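Local coordinates for protein regulator of chromosome condensation (PDB 3OF7) that acts as a guanine nucleotide exchange factor that promotes replacement of GDP by GTP on GSP1 and GSP2, binds chromatin and controls RNA metabolism and transport, at residues D157-A162 / V169-T174; K378-A383 / V390-N395. All blocks are in the same frame, centred on the assembly; numbering follows the deposited sequence.

Contact 1: D157-A162 / V169-T174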
# COMPACT_ATOMS: atom_id res chain seq x y z
N ASP A 157 -3.69 2.61 -8.60
CA ASP A 157 -4.49 1.76 -9.48
C ASP A 157 -3.91 1.74 -10.89
O ASP A 157 -3.80 0.68 -11.50
CB ASP A 157 -5.95 2.22 -9.52
CG ASP A 157 -6.80 1.62 -8.41
OD1 ASP A 157 -6.26 1.21 -7.35
OD2 ASP A 157 -8.03 1.57 -8.60
N ASN A 158 -3.50 2.92 -11.38
CA ASN A 158 -3.19 3.14 -12.79
C ASN A 158 -1.83 3.82 -13.06
O ASN A 158 -1.44 4.02 -14.22
CB ASN A 158 -4.32 3.98 -13.43
CG ASN A 158 -5.71 3.38 -13.21
OD1 ASN A 158 -6.55 3.93 -12.47
ND2 ASN A 158 -5.95 2.25 -13.85
N MET A 159 -1.11 4.20 -12.00
CA MET A 159 0.21 4.84 -12.15
C MET A 159 1.30 4.17 -11.34
O MET A 159 1.03 3.44 -10.38
CB MET A 159 0.18 6.38 -12.00
CG MET A 159 0.21 6.99 -10.60
SD MET A 159 1.74 7.17 -9.62
CE MET A 159 2.75 8.37 -10.49
N SER A 160 2.53 4.43 -11.74
CA SER A 160 3.69 3.80 -11.15
C SER A 160 4.74 4.86 -10.90
O SER A 160 4.81 5.85 -11.64
CB SER A 160 4.24 2.75 -12.11
OG SER A 160 3.33 1.67 -12.24
N CYS A 161 5.54 4.66 -9.87
CA CYS A 161 6.53 5.64 -9.46
C CYS A 161 7.77 4.96 -8.89
O CYS A 161 7.65 3.98 -8.15
CB CYS A 161 5.95 6.62 -8.45
SG CYS A 161 7.02 8.04 -8.09
N ALA A 162 8.94 5.46 -9.25
CA ALA A 162 10.19 5.00 -8.67
C ALA A 162 10.96 6.19 -8.14
O ALA A 162 11.20 7.17 -8.86
CB ALA A 162 11.03 4.24 -9.71
N VAL A 169 12.51 11.41 -9.32
CA VAL A 169 11.29 10.61 -9.38
C VAL A 169 10.96 10.29 -10.84
O VAL A 169 10.84 11.19 -11.67
CB VAL A 169 10.10 11.36 -8.71
CG1 VAL A 169 8.79 10.62 -8.93
CG2 VAL A 169 10.36 11.53 -7.22
N TYR A 170 10.83 9.00 -11.15
CA TYR A 170 10.32 8.56 -12.45
C TYR A 170 8.90 8.04 -12.28
O TYR A 170 8.60 7.35 -11.31
CB TYR A 170 11.23 7.51 -13.10
CG TYR A 170 12.38 8.13 -13.86
CD1 TYR A 170 13.38 8.85 -13.19
CD2 TYR A 170 12.46 8.03 -15.25
CE1 TYR A 170 14.42 9.44 -13.88
CE2 TYR A 170 13.51 8.61 -15.96
CZ TYR A 170 14.48 9.32 -15.26
OH TYR A 170 15.52 9.90 -15.95
N ALA A 171 8.03 8.41 -13.20
CA ALA A 171 6.61 8.07 -13.12
C ALA A 171 6.09 7.65 -14.48
O ALA A 171 6.64 8.04 -15.52
CB ALA A 171 5.82 9.24 -12.56
N TRP A 172 5.04 6.82 -14.46
CA TRP A 172 4.37 6.36 -15.68
C TRP A 172 2.95 5.87 -15.40
O TRP A 172 2.56 5.68 -14.23
CB TRP A 172 5.20 5.30 -16.44
CG TRP A 172 5.56 4.02 -15.69
CD1 TRP A 172 4.98 2.80 -15.84
CD2 TRP A 172 6.60 3.85 -14.70
NE1 TRP A 172 5.57 1.87 -15.01
CE2 TRP A 172 6.57 2.49 -14.30
CE3 TRP A 172 7.54 4.71 -14.11
CZ2 TRP A 172 7.45 1.97 -13.34
CZ3 TRP A 172 8.42 4.20 -13.15
CH2 TRP A 172 8.36 2.84 -12.77
N GLY A 173 2.16 5.68 -16.45
CA GLY A 173 0.76 5.28 -16.33
C GLY A 173 -0.14 6.50 -16.47
O GLY A 173 0.11 7.37 -17.32
N THR A 174 -1.17 6.58 -15.63
CA THR A 174 -2.11 7.71 -15.66
C THR A 174 -2.89 7.79 -14.35
O THR A 174 -2.79 6.89 -13.51
CB THR A 174 -3.10 7.61 -16.86
OG1 THR A 174 -3.72 8.88 -17.08
CG2 THR A 174 -4.20 6.56 -16.60
O HOH W 1 -3.50 6.10 -10.93
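Ser160 and Trp172 meet as a hydrogen-bonded antiparallel pair in a beta hairpin of the RCC1-like beta-propeller, where strand 159-162 runs against strand 169-173 with their axes 4.6 Å apart at closest approach. The tight part of the contact lies on the sheet face of Ser160, Ala162 and Trp172. There chi1 (59°) sets Trp172 CG between the backbone N and the carbonyl carbon. One face of the indole lies against the serine methylene, whose CB stands 3.4 Å from the centroid of the five-membered ring of Trp172 in a CH-pi contact. Ser160 CB is closest to Trp172 CE2, on the bond shared by the two rings, while CH2 of the six-membered ring reaches CB of Ala162 at 4.3 Å. Ser160 OG turns to Ala98 O for its hydrogen bond, and Trp172 NE1 makes a weak one to the same carbonyl.

On the face of Cys161 and Ala171, Cys161 SG meets CG1 of Val169, 3.2 Å away, and Met159, its chain bent at chi2 and chi3, brings CE to Ala171 CB at 3.8 Å; Ile216 and Phe218 of strand 215-220 add to the packing there.

The looser part is the Asn158 end, where one bound water links the two segments although the residues around it are buried. Gly173 sits beside Met159 with positive phi (99°), and a CB on it would collide with Asn158 O. Beyond it, Thr174 N donates to Asn158 O at 2.9 Å from well above the carbonyl plane. The water bridges the two segments by accepting from Asn158 N at 3.2 Å and donating to Thr174 O at 2.8 Å.

Contact 2: K378-A383 / V390-N395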
# COMPACT_ATOMS: atom_id res chain seq x y z
N LYS A 378 1.62 -9.46 18.48
CA LYS A 378 2.28 -8.20 18.15
C LYS A 378 2.68 -8.23 16.68
O LYS A 378 3.19 -9.25 16.19
CB LYS A 378 3.51 -7.99 19.04
CG LYS A 378 3.20 -7.92 20.54
CD LYS A 378 2.65 -6.55 20.93
CE LYS A 378 2.19 -6.52 22.39
NZ LYS A 378 2.10 -5.12 22.93
N PHE A 379 2.41 -7.14 15.97
CA PHE A 379 2.74 -7.06 14.54
C PHE A 379 3.94 -6.17 14.27
O PHE A 379 4.16 -5.18 14.96
CB PHE A 379 1.55 -6.58 13.71
CG PHE A 379 0.35 -7.49 13.77
CD1 PHE A 379 -0.84 -7.05 14.33
CD2 PHE A 379 0.42 -8.78 13.26
CE1 PHE A 379 -1.96 -7.89 14.39
CE2 PHE A 379 -0.69 -9.63 13.31
CZ PHE A 379 -1.89 -9.18 13.87
N LYS A 380 4.70 -6.50 13.23
CA LYS A 380 5.84 -5.69 12.83
C LYS A 380 5.64 -4.92 11.52
O LYS A 380 6.32 -3.93 11.28
CB LYS A 380 7.14 -6.52 12.82
CG LYS A 380 7.14 -7.72 11.87
CD LYS A 380 8.52 -8.38 11.87
CE LYS A 380 8.60 -9.50 10.84
NZ LYS A 380 10.03 -9.96 10.62
N SER A 381 4.70 -5.36 10.68
CA SER A 381 4.31 -4.62 9.48
C SER A 381 2.87 -4.94 9.11
O SER A 381 2.31 -5.94 9.54
CB SER A 381 5.24 -4.91 8.29
OG SER A 381 5.06 -6.24 7.80
N VAL A 382 2.26 -4.07 8.30
CA VAL A 382 0.86 -4.22 7.92
C VAL A 382 0.68 -3.69 6.49
O VAL A 382 1.39 -2.79 6.06
CB VAL A 382 -0.07 -3.50 8.95
CG1 VAL A 382 0.20 -1.98 9.01
CG2 VAL A 382 -1.54 -3.78 8.69
N ALA A 383 -0.27 -4.28 5.76
CA ALA A 383 -0.64 -3.82 4.44
C ALA A 383 -2.15 -3.93 4.29
O ALA A 383 -2.78 -4.75 4.94
CB ALA A 383 0.05 -4.64 3.38
N VAL A 390 -3.46 -7.54 5.45
CA VAL A 390 -2.52 -8.58 5.84
C VAL A 390 -1.51 -7.93 6.78
O VAL A 390 -0.93 -6.88 6.45
CB VAL A 390 -1.78 -9.20 4.62
CG1 VAL A 390 -0.80 -10.30 5.06
CG2 VAL A 390 -2.77 -9.75 3.59
N ALA A 391 -1.32 -8.53 7.95
CA ALA A 391 -0.30 -8.07 8.91
C ALA A 391 0.70 -9.19 9.19
O ALA A 391 0.37 -10.37 9.10
CB ALA A 391 -0.97 -7.60 10.20
N VAL A 392 1.93 -8.80 9.54
CA VAL A 392 2.97 -9.79 9.82
C VAL A 392 3.34 -9.74 11.29
O VAL A 392 3.75 -8.69 11.80
CB VAL A 392 4.24 -9.56 8.97
CG1 VAL A 392 5.28 -10.65 9.25
CG2 VAL A 392 3.88 -9.54 7.50
N ALA A 393 3.15 -10.86 11.98
CA ALA A 393 3.50 -10.95 13.40
C ALA A 393 5.00 -10.82 13.58
O ALA A 393 5.76 -11.04 12.64
CB ALA A 393 3.00 -12.28 13.99
N GLN A 394 5.44 -10.50 14.79
CA GLN A 394 6.88 -10.38 15.05
C GLN A 394 7.64 -11.64 14.64
O GLN A 394 8.77 -11.56 14.16
CB GLN A 394 7.14 -10.00 16.51
CG GLN A 394 6.76 -8.56 16.86
CD GLN A 394 6.99 -8.22 18.33
OE1 GLN A 394 7.11 -9.10 19.18
NE2 GLN A 394 7.06 -6.92 18.62
N ASN A 395 7.00 -12.81 14.79
CA ASN A 395 7.65 -14.10 14.47
C ASN A 395 7.63 -14.50 12.98
O ASN A 395 8.09 -15.60 12.63
CB ASN A 395 7.12 -15.23 15.38
CG ASN A 395 5.70 -15.68 15.04
OD1 ASN A 395 4.98 -15.05 14.26
ND2 ASN A 395 5.29 -16.79 15.64
O HOH W 2 6.99 -4.94 16.78
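The Phe379 ring carries Ala391 CB over one face, 3.7 Å from the ring centroid and 17° off the normal, a CH-pi contact displaced toward the rim on the CD2 side. At the ring's edge, near its plane, lies the backbone that follows: Val392 O is 3.6 Å from Phe379 CD2, with Ala393 N close by. The first torsion (chi1 -62°) sets Phe379 CG anti to the carbonyl carbon and beside the backbone N, within 3.8 Å of Ala391 CB. In the backbone, Phe379 forms a non-hydrogen-bonded pair with Ala393. An alanine in place of Phe379 would probably open a gap above the Ala391 methyl and leave Leu328 without its aromatic neighbour.

Between Phe379 and Ser381 the register slips by one residue, a beta bulge. Its evidence is in the bonding: Val392 O accepts from Lys380 N at 2.8 Å, almost in line with the C=O bond, whereas Val392 N donates to Ser381 O. The extra residue, Lys380, lays its extended chain across Val392, with CE 3.9 Å from Val392 CG1. Ser381 OG touches the other methyl, CG2, of the same valine.

The end at Lys378 and Gln394 is more open to solvent. Gln394 lays its amide against Lys378 CB, which lies 3.6 Å from Gln394 CD, and Gln394 NE2 donates to a water at 2.7 Å that makes a weak bond to Phe379 O. Lys378 NZ instead forms a salt bridge with Asp333.

The two strands form a hairpin in a propeller blade, strand 379-384 at one border of a four-stranded sheet. Val390 and Val392 pack against strand 432-439, while Phe379 and Val382 face Leu328 and Leu326 of strand 324-329, so the hairpin lies between these two strands.

Contacts 1 and 2 are two hairpins of one beta-propeller, each within its own antiparallel sheet. They follow one another in series along the chain, contact 1 closing before contact 2 opens, and they lie on opposite sides of the chain's centre. Each centre is 14 Å from that point, and the two are 27 Å apart; their nearest atoms remain about 13 Å from each other, so neither touches the other. Both are antiparallel, at 166° and 168° between the short strand segments, but only contact 2 is interrupted by a bulge. Their surroundings differ: the touching residues of contact 1 are all buried, whereas contact 2 is only partly buried.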